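Local coordinates for protein UDP-N-acetylglucosamine 4,6-dehydratase (Vibrio fischeri, PDB 3PVZ) that probably acts as a lyase, dehydrating a UDP-linked N-acetylglucosamine with the help of a bound nicotinamide-adenine dinucleotide, at residues G48-F56 with L76-F84; P60-I68 with Y103-Y113. One frame throughout, in Å; residues are numbered along the deposited sequence.

A Rossmann-type sheet is covered by helices on both faces, and the two contacts sample one cover each around strand 62-66. Contact 1 joins helices 46-56 and 70-83, which flank that strand in the chain; contact 2 sets the strand itself against helix 101-109 and the turn after it. Their segments alternate along the sequence: 48-56, 60-68, 76-84, 103-113. The centres lie about 17 Å apart, and the two meet where Thr52 and Leu76 pack on Val65, whose side chain faces away from helix 101-109. Both reach toward the dinucleotide site: Gly48, of a GxGxxG-like pattern, starts the first segment, and Asp67, which binds NAD, follows the strand; both contacts also touch the second subunit.

Contact 1 of 2, residues G48-F56 with L76-F84; sequences GQAVTKEIF and LVRDIRSSF
Lys53 runs over the flank of helix 76-83, and its side chain shows how one residue can serve an apolar and a charged neighbour at once. Its CB lies at the edge of the Phe84 ring, 3.8 Å from CE2. The next carbon, CG, adds the CG1 methylene of Ile80, 4.1 Å away, while CD passes between the Phe84 ring and the carboxylate of Asp79. A bend about the CG-CD bond (chi3 -73°) then turns the tip to Asp79, where NZ makes a salt bridge of 3.0 Å with OD2, meeting it from above the carboxylate plane. The other oxygen, OD1, is held by Gln222 of the second subunit, so this carboxylate ties the helix pair to the dimer interface.

These helices are successive crossovers of the Rossmann fold, one on each side of strand 62-66 in sequence, and they run roughly parallel, crossing at -32° with axes 11.0 Å apart. Nearer the nucleotide, Leu76 CD1 packs 3.8 Å from Gln49 OE1, while Gln49 NE2 bonds to Ala44 O in the glycine-rich turn. Toward the sheet, Leu76 CD2 meets Thr52 CG2; Thr52 OG1 turns back to share Gly48 O with its own amide, from opposite faces of that carbonyl.

At the far end, Phe56 CG stands anti to the backbone N (chi1 -169°), sending the ring under Ile80. There CG2 of Ile80 forms a CH-pi contact 3.5 Å from the Phe56 ring centroid, and Phe84 CD2 comes within 3.8 Å of Phe56 CD1.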
loop_
_atom_site.group_PDB
_atom_site.type_symbol
_atom_site.label_atom_id
_atom_site.label_comp_id
_atom_site.label_asym_id
_atom_site.label_seq_id
_atom_site.Cartn_x
_atom_site.Cartn_y
_atom_site.Cartn_z
ATOM N N GLY A 48 -0.276 -0.681 -12.488
ATOM C CA GLY A 48 0.137 -2.084 -12.431
ATOM C C GLY A 48 -0.963 -3.038 -12.823
ATOM O O GLY A 48 -0.788 -3.909 -13.627
ATOM N N GLN A 49 -2.101 -2.916 -12.183
ATOM C CA GLN A 49 -3.196 -3.798 -12.500
ATOM C C GLN A 49 -3.609 -3.627 -13.934
ATOM O O GLN A 49 -3.946 -4.588 -14.592
ATOM C CB GLN A 49 -4.376 -3.528 -11.600
ATOM C CG GLN A 49 -4.129 -3.769 -10.144
ATOM C CD GLN A 49 -5.478 -3.913 -9.345
ATOM O OE1 GLN A 49 -6.508 -4.126 -9.943
ATOM N NE2 GLN A 49 -5.424 -3.805 -8.015
ATOM N N ALA A 50 -3.609 -2.411 -14.428
ATOM C CA ALA A 50 -4.136 -2.187 -15.762
ATOM C C ALA A 50 -3.257 -2.882 -16.762
ATOM O O ALA A 50 -3.769 -3.497 -17.692
ATOM C CB ALA A 50 -4.279 -0.700 -16.103
ATOM N N VAL A 51 -1.941 -2.792 -16.577
ATOM C CA VAL A 51 -1.055 -3.377 -17.574
ATOM C C VAL A 51 -1.062 -4.920 -17.402
ATOM O O VAL A 51 -0.917 -5.665 -18.382
ATOM C CB VAL A 51 0.335 -2.815 -17.487
ATOM C CG1 VAL A 51 1.014 -3.291 -16.177
ATOM C CG2 VAL A 51 1.124 -3.240 -18.761
ATOM N N THR A 52 -1.312 -5.388 -16.179
ATOM C CA THR A 52 -1.389 -6.833 -15.904
ATOM C C THR A 52 -2.584 -7.445 -16.638
ATOM O O THR A 52 -2.490 -8.495 -17.262
ATOM C CB THR A 52 -1.516 -7.123 -14.367
ATOM O OG1 THR A 52 -0.354 -6.646 -13.668
ATOM C CG2 THR A 52 -1.637 -8.650 -14.102
ATOM N N LYS A 53 -3.690 -6.720 -16.617
ATOM C CA LYS A 53 -4.880 -7.125 -17.373
ATOM C C LYS A 53 -4.584 -7.058 -18.875
ATOM O O LYS A 53 -4.854 -8.011 -19.572
ATOM C CB LYS A 53 -6.042 -6.262 -17.019
ATOM C CG LYS A 53 -6.425 -6.466 -15.569
ATOM C CD LYS A 53 -7.813 -6.044 -15.278
ATOM C CE LYS A 53 -7.935 -4.560 -15.266
ATOM N NZ LYS A 53 -9.353 -4.179 -14.898
ATOM N N GLU A 54 -3.968 -5.990 -19.359
ATOM C CA GLU A 54 -3.614 -5.978 -20.762
ATOM C C GLU A 54 -2.794 -7.172 -21.190
ATOM O O GLU A 54 -2.947 -7.650 -22.293
ATOM C CB GLU A 54 -2.905 -4.682 -21.188
ATOM C CG GLU A 54 -3.776 -3.484 -21.135
ATOM C CD GLU A 54 -4.966 -3.590 -22.059
ATOM O OE1 GLU A 54 -4.734 -3.720 -23.272
ATOM O OE2 GLU A 54 -6.115 -3.480 -21.596
ATOM N N ILE A 55 -1.942 -7.667 -20.330
ATOM C CA ILE A 55 -1.123 -8.825 -20.644
ATOM C C ILE A 55 -1.996 -10.087 -20.550
ATOM O O ILE A 55 -2.065 -10.904 -21.477
ATOM C CB ILE A 55 0.132 -8.922 -19.687
ATOM C CG1 ILE A 55 1.001 -7.685 -19.836
ATOM C CG2 ILE A 55 0.894 -10.253 -19.913
ATOM C CD1 ILE A 55 2.306 -7.643 -18.896
ATOM N N PHE A 56 -2.688 -10.229 -19.429
ATOM C CA PHE A 56 -3.459 -11.424 -19.173
ATOM C C PHE A 56 -4.461 -11.772 -20.300
ATOM O O PHE A 56 -4.610 -12.933 -20.661
ATOM C CB PHE A 56 -4.208 -11.274 -17.847
ATOM C CG PHE A 56 -4.812 -12.554 -17.365
ATOM C CD1 PHE A 56 -6.028 -12.959 -17.834
ATOM C CD2 PHE A 56 -4.141 -13.372 -16.481
ATOM C CE1 PHE A 56 -6.580 -14.151 -17.421
ATOM C CE2 PHE A 56 -4.712 -14.579 -16.036
ATOM C CZ PHE A 56 -5.949 -14.948 -16.527
ATOM N N LEU A 76 -7.258 -7.685 -7.721
ATOM C CA LEU A 76 -6.777 -7.858 -9.082
ATOM C C LEU A 76 -7.169 -9.223 -9.611
ATOM O O LEU A 76 -7.628 -9.369 -10.759
ATOM C CB LEU A 76 -5.231 -7.734 -9.096
ATOM C CG LEU A 76 -4.564 -8.141 -10.406
ATOM C CD1 LEU A 76 -5.128 -7.317 -11.544
ATOM C CD2 LEU A 76 -3.005 -8.040 -10.361
ATOM N N VAL A 77 -6.932 -10.241 -8.810
ATOM C CA VAL A 77 -7.317 -11.604 -9.219
ATOM C C VAL A 77 -8.858 -11.742 -9.412
ATOM O O VAL A 77 -9.291 -12.267 -10.423
ATOM C CB VAL A 77 -6.831 -12.633 -8.223
ATOM C CG1 VAL A 77 -7.125 -14.046 -8.712
ATOM C CG2 VAL A 77 -5.345 -12.460 -7.963
ATOM N N ARG A 78 -9.674 -11.233 -8.484
ATOM C CA ARG A 78 -11.137 -11.307 -8.649
ATOM C C ARG A 78 -11.604 -10.607 -9.928
ATOM O O ARG A 78 -12.372 -11.148 -10.672
ATOM C CB ARG A 78 -11.855 -10.786 -7.401
ATOM C CG ARG A 78 -11.621 -11.718 -6.194
ATOM C CD ARG A 78 -12.480 -11.405 -4.930
ATOM N NE ARG A 78 -11.953 -12.126 -3.759
ATOM C CZ ARG A 78 -12.088 -13.439 -3.524
ATOM N NH1 ARG A 78 -12.774 -14.232 -4.349
ATOM N NH2 ARG A 78 -11.547 -13.966 -2.430
ATOM N N ASP A 79 -11.115 -9.420 -10.186
ATOM C CA ASP A 79 -11.367 -8.721 -11.429
ATOM C C ASP A 79 -10.926 -9.544 -12.677
ATOM O O ASP A 79 -11.626 -9.625 -13.702
ATOM C CB ASP A 79 -10.549 -7.423 -11.351
ATOM C CG ASP A 79 -10.940 -6.409 -12.371
ATOM O OD1 ASP A 79 -11.855 -6.675 -13.196
ATOM O OD2 ASP A 79 -10.316 -5.323 -12.345
ATOM N N ILE A 80 -9.738 -10.126 -12.616
ATOM C CA ILE A 80 -9.252 -10.922 -13.734
ATOM C C ILE A 80 -10.153 -12.148 -13.914
ATOM O O ILE A 80 -10.490 -12.505 -15.031
ATOM C CB ILE A 80 -7.801 -11.383 -13.531
ATOM C CG1 ILE A 80 -6.860 -10.242 -13.910
ATOM C CG2 ILE A 80 -7.502 -12.635 -14.374
ATOM C CD1 ILE A 80 -5.445 -10.447 -13.471
ATOM N N ARG A 81 -10.534 -12.791 -12.819
ATOM C CA ARG A 81 -11.380 -13.982 -12.926
ATOM C C ARG A 81 -12.708 -13.652 -13.587
ATOM O O ARG A 81 -13.151 -14.379 -14.456
ATOM C CB ARG A 81 -11.623 -14.671 -11.579
ATOM C CG ARG A 81 -10.325 -15.071 -10.806
ATOM C CD ARG A 81 -9.671 -16.424 -11.152
ATOM N NE ARG A 81 -8.887 -16.404 -12.392
ATOM C CZ ARG A 81 -7.587 -16.706 -12.523
ATOM N NH1 ARG A 81 -7.036 -16.647 -13.737
ATOM N NH2 ARG A 81 -6.835 -17.083 -11.488
ATOM N N SER A 82 -13.331 -12.548 -13.219
ATOM C CA SER A 82 -14.645 -12.264 -13.783
ATOM C C SER A 82 -14.579 -11.630 -15.174
ATOM O O SER A 82 -15.436 -11.866 -16.001
ATOM C CB SER A 82 -15.506 -11.443 -12.819
ATOM O OG SER A 82 -14.835 -10.294 -12.344
ATOM N N SER A 83 -13.544 -10.858 -15.446
ATOM C CA SER A 83 -13.361 -10.310 -16.781
ATOM C C SER A 83 -12.906 -11.347 -17.803
ATOM O O SER A 83 -13.429 -11.364 -18.904
ATOM C CB SER A 83 -12.351 -9.169 -16.771
ATOM O OG SER A 83 -12.849 -8.089 -16.010
ATOM N N PHE A 84 -11.913 -12.178 -17.453
ATOM C CA PHE A 84 -11.211 -12.982 -18.464
ATOM C C PHE A 84 -11.212 -14.449 -18.198
ATOM O O PHE A 84 -11.050 -15.242 -19.112
ATOM C CB PHE A 84 -9.771 -12.501 -18.608
ATOM C CG PHE A 84 -9.635 -11.002 -18.742
ATOM C CD1 PHE A 84 -10.382 -10.305 -19.671
ATOM C CD2 PHE A 84 -8.699 -10.307 -17.971
ATOM C CE1 PHE A 84 -10.246 -8.917 -19.809
ATOM C CE2 PHE A 84 -8.543 -8.912 -18.092
ATOM C CZ PHE A 84 -9.303 -8.217 -18.992
#

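Contact 2 of 2, residues P60-I68 with Y103-Y113; sequences PQKLHVVDI and YDAFIKADGQY. With NA (sodium ion), chain H; NA (sodium ion), chain J; NAD (nicotinamide-adenine-dinucleotide), chain E.
Val66, His64 and Lys62, alternate residues of Rossmann strand 62-66, next to the edge strand 90-94, all turn toward helix 103-109, which runs almost antiparallel to the strand, and toward the turn that follows it. Packing is apolar near the nucleotide end: Val66 places CG1 at the edge of the Tyr103 ring, 4.0 Å from CD1, and CG2 against Phe106. Just beyond, both carboxylate oxygens of Asp67 accept hydrogen bonds from the NAD ribose hydroxyls O2B and O3B.

The middle is buried but polar. His64 ND1 and Tyr113 OH share a hydrogen bond of 2.7 Å at the edges of two rings whose planes stand 74° apart. Lys62, fully extended (chi1 -172°), carries CE over a face of the His64 ring, and its NZ lies off-centre above Tyr113 in a cation-pi contact.

Toward solvent the turn is looser and hydrated. Gln112 OE1 binds a sodium ion at 2.2 Å beside two waters, and Ala109 O binds another. Asp110 nevertheless fixes this end inward: in an Asx turn its OD1 takes the Gln112 amide, while its OD2 offers the syn lone pair to Lys62 NZ, 2.8 Å away, and Gln112 O receives the same NZ at 2.9 Å.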
loop_
_atom_site.group_PDB
_atom_site.type_symbol
_atom_site.label_atom_id
_atom_site.label_comp_id
_atom_site.label_asym_id
_atom_site.label_seq_id
_atom_site.Cartn_x
_atom_site.Cartn_y
_atom_site.Cartn_z
ATOM N N PRO A 60 -0.707 -14.876 -21.992
ATOM C CA PRO A 60 0.735 -14.927 -21.866
ATOM C C PRO A 60 1.265 -16.297 -21.393
ATOM O O PRO A 60 0.567 -17.005 -20.649
ATOM C CB PRO A 60 1.014 -13.958 -20.752
ATOM C CG PRO A 60 -0.186 -14.041 -19.865
ATOM C CD PRO A 60 -1.342 -14.218 -20.828
ATOM N N GLN A 61 2.532 -16.601 -21.718
ATOM C CA GLN A 61 3.107 -17.902 -21.365
ATOM C C GLN A 61 3.291 -17.938 -19.863
ATOM O O GLN A 61 3.065 -18.943 -19.188
ATOM C CB GLN A 61 4.430 -18.081 -22.073
ATOM C CG GLN A 61 4.698 -19.269 -22.932
ATOM C CD GLN A 61 6.146 -19.148 -23.473
ATOM O OE1 GLN A 61 6.946 -18.719 -22.752
ATOM N NE2 GLN A 61 6.425 -19.469 -24.718
ATOM N N LYS A 62 3.683 -16.799 -19.326
ATOM C CA LYS A 62 4.094 -16.641 -17.932
ATOM C C LYS A 62 3.808 -15.188 -17.549
ATOM O O LYS A 62 4.182 -14.269 -18.284
ATOM C CB LYS A 62 5.579 -16.976 -17.742
ATOM C CG LYS A 62 5.994 -17.006 -16.276
ATOM C CD LYS A 62 7.428 -17.366 -16.097
ATOM C CE LYS A 62 7.825 -17.468 -14.607
ATOM N NZ LYS A 62 9.318 -17.617 -14.539
ATOM N N LEU A 63 3.091 -15.023 -16.423
ATOM C CA LEU A 63 2.805 -13.759 -15.839
ATOM C C LEU A 63 2.801 -13.805 -14.322
ATOM O O LEU A 63 1.921 -14.392 -13.680
ATOM C CB LEU A 63 1.512 -13.205 -16.428
ATOM C CG LEU A 63 0.883 -11.977 -15.741
ATOM C CD1 LEU A 63 1.889 -10.855 -15.858
ATOM C CD2 LEU A 63 -0.505 -11.565 -16.284
ATOM N N HIS A 64 3.810 -13.177 -13.745
ATOM C CA HIS A 64 3.991 -13.125 -12.309
ATOM C C HIS A 64 3.821 -11.702 -11.842
ATOM O O HIS A 64 4.415 -10.798 -12.408
ATOM C CB HIS A 64 5.353 -13.627 -11.895
ATOM C CG HIS A 64 5.503 -15.110 -11.952
ATOM N ND1 HIS A 64 6.614 -15.759 -11.451
ATOM C CD2 HIS A 64 4.688 -16.075 -12.443
ATOM C CE1 HIS A 64 6.473 -17.070 -11.621
ATOM N NE2 HIS A 64 5.312 -17.281 -12.243
ATOM N N VAL A 65 2.921 -11.513 -10.849
ATOM C CA VAL A 65 2.610 -10.201 -10.300
ATOM C C VAL A 65 3.160 -10.083 -8.874
ATOM O O VAL A 65 2.953 -10.961 -8.059
ATOM C CB VAL A 65 1.071 -9.974 -10.278
ATOM C CG1 VAL A 65 0.750 -8.532 -10.009
ATOM C CG2 VAL A 65 0.444 -10.452 -11.626
ATOM N N VAL A 66 3.849 -9.012 -8.557
ATOM C CA VAL A 66 4.430 -8.799 -7.218
ATOM C C VAL A 66 4.078 -7.438 -6.633
ATOM O O VAL A 66 4.248 -6.428 -7.272
ATOM C CB VAL A 66 5.926 -8.898 -7.309
ATOM C CG1 VAL A 66 6.620 -8.666 -5.882
ATOM C CG2 VAL A 66 6.329 -10.281 -7.857
ATOM N N ASP A 67 3.582 -7.384 -5.397
ATOM C CA ASP A 67 3.189 -6.113 -4.800
ATOM C C ASP A 67 3.042 -6.332 -3.322
ATOM O O ASP A 67 2.712 -7.427 -2.885
ATOM C CB ASP A 67 1.831 -5.658 -5.371
ATOM C CG ASP A 67 1.553 -4.210 -5.129
ATOM O OD1 ASP A 67 1.283 -3.803 -3.953
ATOM O OD2 ASP A 67 1.526 -3.489 -6.150
ATOM N N ILE A 68 3.275 -5.297 -2.543
ATOM C CA ILE A 68 3.200 -5.463 -1.112
ATOM C C ILE A 68 1.775 -5.542 -0.653
ATOM O O ILE A 68 1.541 -6.118 0.385
ATOM C CB ILE A 68 3.929 -4.369 -0.295
ATOM C CG1 ILE A 68 3.586 -2.982 -0.803
ATOM C CG2 ILE A 68 5.401 -4.547 -0.356
ATOM C CD1 ILE A 68 4.143 -1.891 0.052
ATOM N N TYR A 103 11.973 -11.334 -1.556
ATOM C CA TYR A 103 11.935 -11.024 -2.964
ATOM C C TYR A 103 13.253 -11.490 -3.635
ATOM O O TYR A 103 13.282 -11.984 -4.747
ATOM C CB TYR A 103 11.672 -9.489 -3.172
ATOM C CG TYR A 103 11.702 -9.142 -4.610
ATOM C CD1 TYR A 103 10.566 -9.302 -5.379
ATOM C CD2 TYR A 103 12.866 -8.791 -5.257
ATOM C CE1 TYR A 103 10.581 -9.066 -6.704
ATOM C CE2 TYR A 103 12.873 -8.558 -6.624
ATOM C CZ TYR A 103 11.725 -8.684 -7.328
ATOM O OH TYR A 103 11.608 -8.511 -8.700
ATOM N N ASP A 104 14.367 -11.346 -2.955
ATOM C CA ASP A 104 15.666 -11.717 -3.563
ATOM C C ASP A 104 15.783 -13.248 -3.686
ATOM O O ASP A 104 16.395 -13.767 -4.641
ATOM C CB ASP A 104 16.789 -11.165 -2.730
ATOM C CG ASP A 104 16.990 -9.643 -2.942
ATOM O OD1 ASP A 104 16.365 -9.047 -3.855
ATOM O OD2 ASP A 104 17.816 -9.074 -2.221
ATOM N N ALA A 105 15.169 -13.944 -2.745
ATOM C CA ALA A 105 15.146 -15.400 -2.760
ATOM C C ALA A 105 14.159 -15.878 -3.850
ATOM O O ALA A 105 14.423 -16.872 -4.489
ATOM C CB ALA A 105 14.764 -15.982 -1.361
ATOM N N PHE A 106 13.091 -15.116 -4.091
ATOM C CA PHE A 106 12.149 -15.384 -5.200
ATOM C C PHE A 106 12.866 -15.247 -6.533
ATOM O O PHE A 106 12.707 -16.080 -7.386
ATOM C CB PHE A 106 10.939 -14.451 -5.046
ATOM C CG PHE A 106 10.121 -14.216 -6.278
ATOM C CD1 PHE A 106 9.119 -15.066 -6.620
ATOM C CD2 PHE A 106 10.228 -13.048 -6.992
ATOM C CE1 PHE A 106 8.287 -14.798 -7.719
ATOM C CE2 PHE A 106 9.377 -12.788 -8.100
ATOM C CZ PHE A 106 8.455 -13.676 -8.459
ATOM N N ILE A 107 13.697 -14.235 -6.692
ATOM C CA ILE A 107 14.468 -14.050 -7.926
ATOM C C ILE A 107 15.560 -15.087 -8.051
ATOM O O ILE A 107 15.751 -15.616 -9.087
ATOM C CB ILE A 107 15.090 -12.664 -7.993
ATOM C CG1 ILE A 107 13.950 -11.647 -8.076
ATOM C CG2 ILE A 107 16.128 -12.535 -9.199
ATOM C CD1 ILE A 107 13.162 -11.646 -9.365
ATOM N N LYS A 108 16.239 -15.413 -6.988
ATOM C CA LYS A 108 17.295 -16.445 -7.057
ATOM C C LYS A 108 16.725 -17.834 -7.465
ATOM O O LYS A 108 17.333 -18.582 -8.229
ATOM C CB LYS A 108 17.968 -16.536 -5.697
ATOM C CG LYS A 108 19.187 -17.381 -5.668
ATOM C CD LYS A 108 19.776 -17.502 -4.276
ATOM C CE LYS A 108 20.916 -18.531 -4.314
ATOM N NZ LYS A 108 20.474 -19.867 -3.984
ATOM N N ALA A 109 15.529 -18.166 -6.955
ATOM C CA ALA A 109 14.935 -19.434 -7.282
ATOM C C ALA A 109 14.456 -19.447 -8.740
ATOM O O ALA A 109 14.445 -20.484 -9.388
ATOM C CB ALA A 109 13.764 -19.778 -6.284
ATOM N N ASP A 110 14.043 -18.309 -9.264
ATOM C CA ASP A 110 13.437 -18.250 -10.589
ATOM C C ASP A 110 14.018 -17.153 -11.371
ATOM O O ASP A 110 15.151 -17.352 -11.956
ATOM C CB ASP A 110 11.894 -18.104 -10.466
ATOM C CG ASP A 110 11.211 -18.090 -11.812
ATOM O OD1 ASP A 110 11.989 -18.185 -12.810
ATOM O OD2 ASP A 110 9.928 -17.922 -11.858
ATOM N N GLY A 111 13.367 -15.979 -11.376
ATOM C CA GLY A 111 13.858 -14.813 -12.132
ATOM C C GLY A 111 13.887 -14.866 -13.661
ATOM O O GLY A 111 14.351 -13.980 -14.319
ATOM N N GLN A 112 13.358 -15.910 -14.235
ATOM C CA GLN A 112 13.401 -16.135 -15.675
ATOM C C GLN A 112 12.208 -15.492 -16.341
ATOM O O GLN A 112 11.094 -16.083 -16.303
ATOM C CB GLN A 112 13.339 -17.661 -15.874
ATOM C CG GLN A 112 14.629 -18.348 -15.539
ATOM C CD GLN A 112 15.674 -18.074 -16.596
ATOM O OE1 GLN A 112 15.524 -18.453 -17.769
ATOM N NE2 GLN A 112 16.694 -17.401 -16.214
ATOM N N TYR A 113 12.428 -14.293 -16.899
ATOM C CA TYR A 113 11.379 -13.474 -17.528
ATOM C C TYR A 113 11.931 -12.868 -18.803
ATOM O O TYR A 113 13.115 -12.713 -18.928
ATOM C CB TYR A 113 10.883 -12.355 -16.629
ATOM C CG TYR A 113 10.348 -12.869 -15.335
ATOM C CD1 TYR A 113 9.066 -13.368 -15.233
ATOM C CD2 TYR A 113 11.096 -12.822 -14.191
ATOM C CE1 TYR A 113 8.593 -13.856 -14.030
ATOM C CE2 TYR A 113 10.610 -13.301 -12.982
ATOM C CZ TYR A 113 9.366 -13.808 -12.905
ATOM O OH TYR A 113 8.911 -14.290 -11.669
HETATM NA NA NA H . 16.713 -18.547 -19.680
HETATM NA NA NA J . 16.027 -21.853 -10.732
HETATM P PA NAD E . -0.024 3.243 -7.085
HETATM O O1A NAD E . 0.136 3.819 -5.716
HETATM O O2A NAD E . -1.456 2.872 -7.325
HETATM O O5B NAD E . 0.632 1.798 -7.190
HETATM C C5B NAD E . 2.018 1.706 -6.798
HETATM C C4B NAD E . 2.166 0.227 -6.423
HETATM O O4B NAD E . 3.483 -0.100 -6.031
HETATM C C3B NAD E . 1.223 -0.120 -5.228
HETATM O O3B NAD E . 0.399 -1.228 -5.528
HETATM C C2B NAD E . 2.223 -0.419 -4.087
HETATM O O2B NAD E . 1.722 -1.284 -3.075
HETATM C C1B NAD E . 3.376 -0.985 -4.947
HETATM N N9A NAD E . 4.635 -0.947 -4.218
HETATM C C8A NAD E . 5.206 0.118 -3.639
HETATM N N7A NAD E . 6.295 -0.211 -3.025
HETATM C C5A NAD E . 6.507 -1.538 -3.280
HETATM C C6A NAD E . 7.479 -2.460 -2.902
HETATM N N6A NAD E . 8.545 -1.990 -2.176
HETATM N N1A NAD E . 7.382 -3.729 -3.286
HETATM C C2A NAD E . 6.343 -4.145 -4.002
HETATM N N3A NAD E . 5.394 -3.314 -4.355
HETATM C C4A NAD E . 5.444 -2.031 -4.022
HETATM O O3 NAD E . 0.587 4.273 -8.160
HETATM P PN NAD E . 0.040 4.239 -9.694
HETATM O O1N NAD E . -1.046 5.286 -9.878
HETATM O O2N NAD E . -0.335 2.949 -10.299
HETATM O O5D NAD E . 1.328 4.964 -10.431
HETATM C C5D NAD E . 2.390 4.047 -10.644
HETATM C C4D NAD E . 3.569 4.788 -11.284
HETATM O O4D NAD E . 3.090 5.684 -12.336
HETATM C C3D NAD E . 4.249 5.699 -10.238
HETATM O O3D NAD E . 5.652 5.919 -10.510
HETATM C C2D NAD E . 3.557 7.061 -10.472
HETATM O O2D NAD E . 4.357 8.169 -10.034
HETATM C C1D NAD E . 3.413 7.061 -11.993
HETATM N N1N NAD E . 2.386 8.006 -12.461
HETATM C C2N NAD E . 1.123 7.825 -12.058
HETATM C C3N NAD E . 0.118 8.671 -12.478
HETATM C C7N NAD E . -1.273 8.505 -12.022
HETATM O O7N NAD E . -2.075 9.360 -12.392
HETATM N N7N NAD E . -1.664 7.506 -11.218
HETATM C C4N NAD E . 0.433 9.742 -13.350
HETATM C C5N NAD E . 1.749 9.885 -13.757
HETATM C C6N NAD E . 2.722 9.001 -13.286
HETATM O O HOH W 1 16.582 -19.529 -10.931
HETATM O O HOH W 2 18.205 -17.244 -18.621
HETATM O O HOH W 3 15.978 -16.400 -20.338
#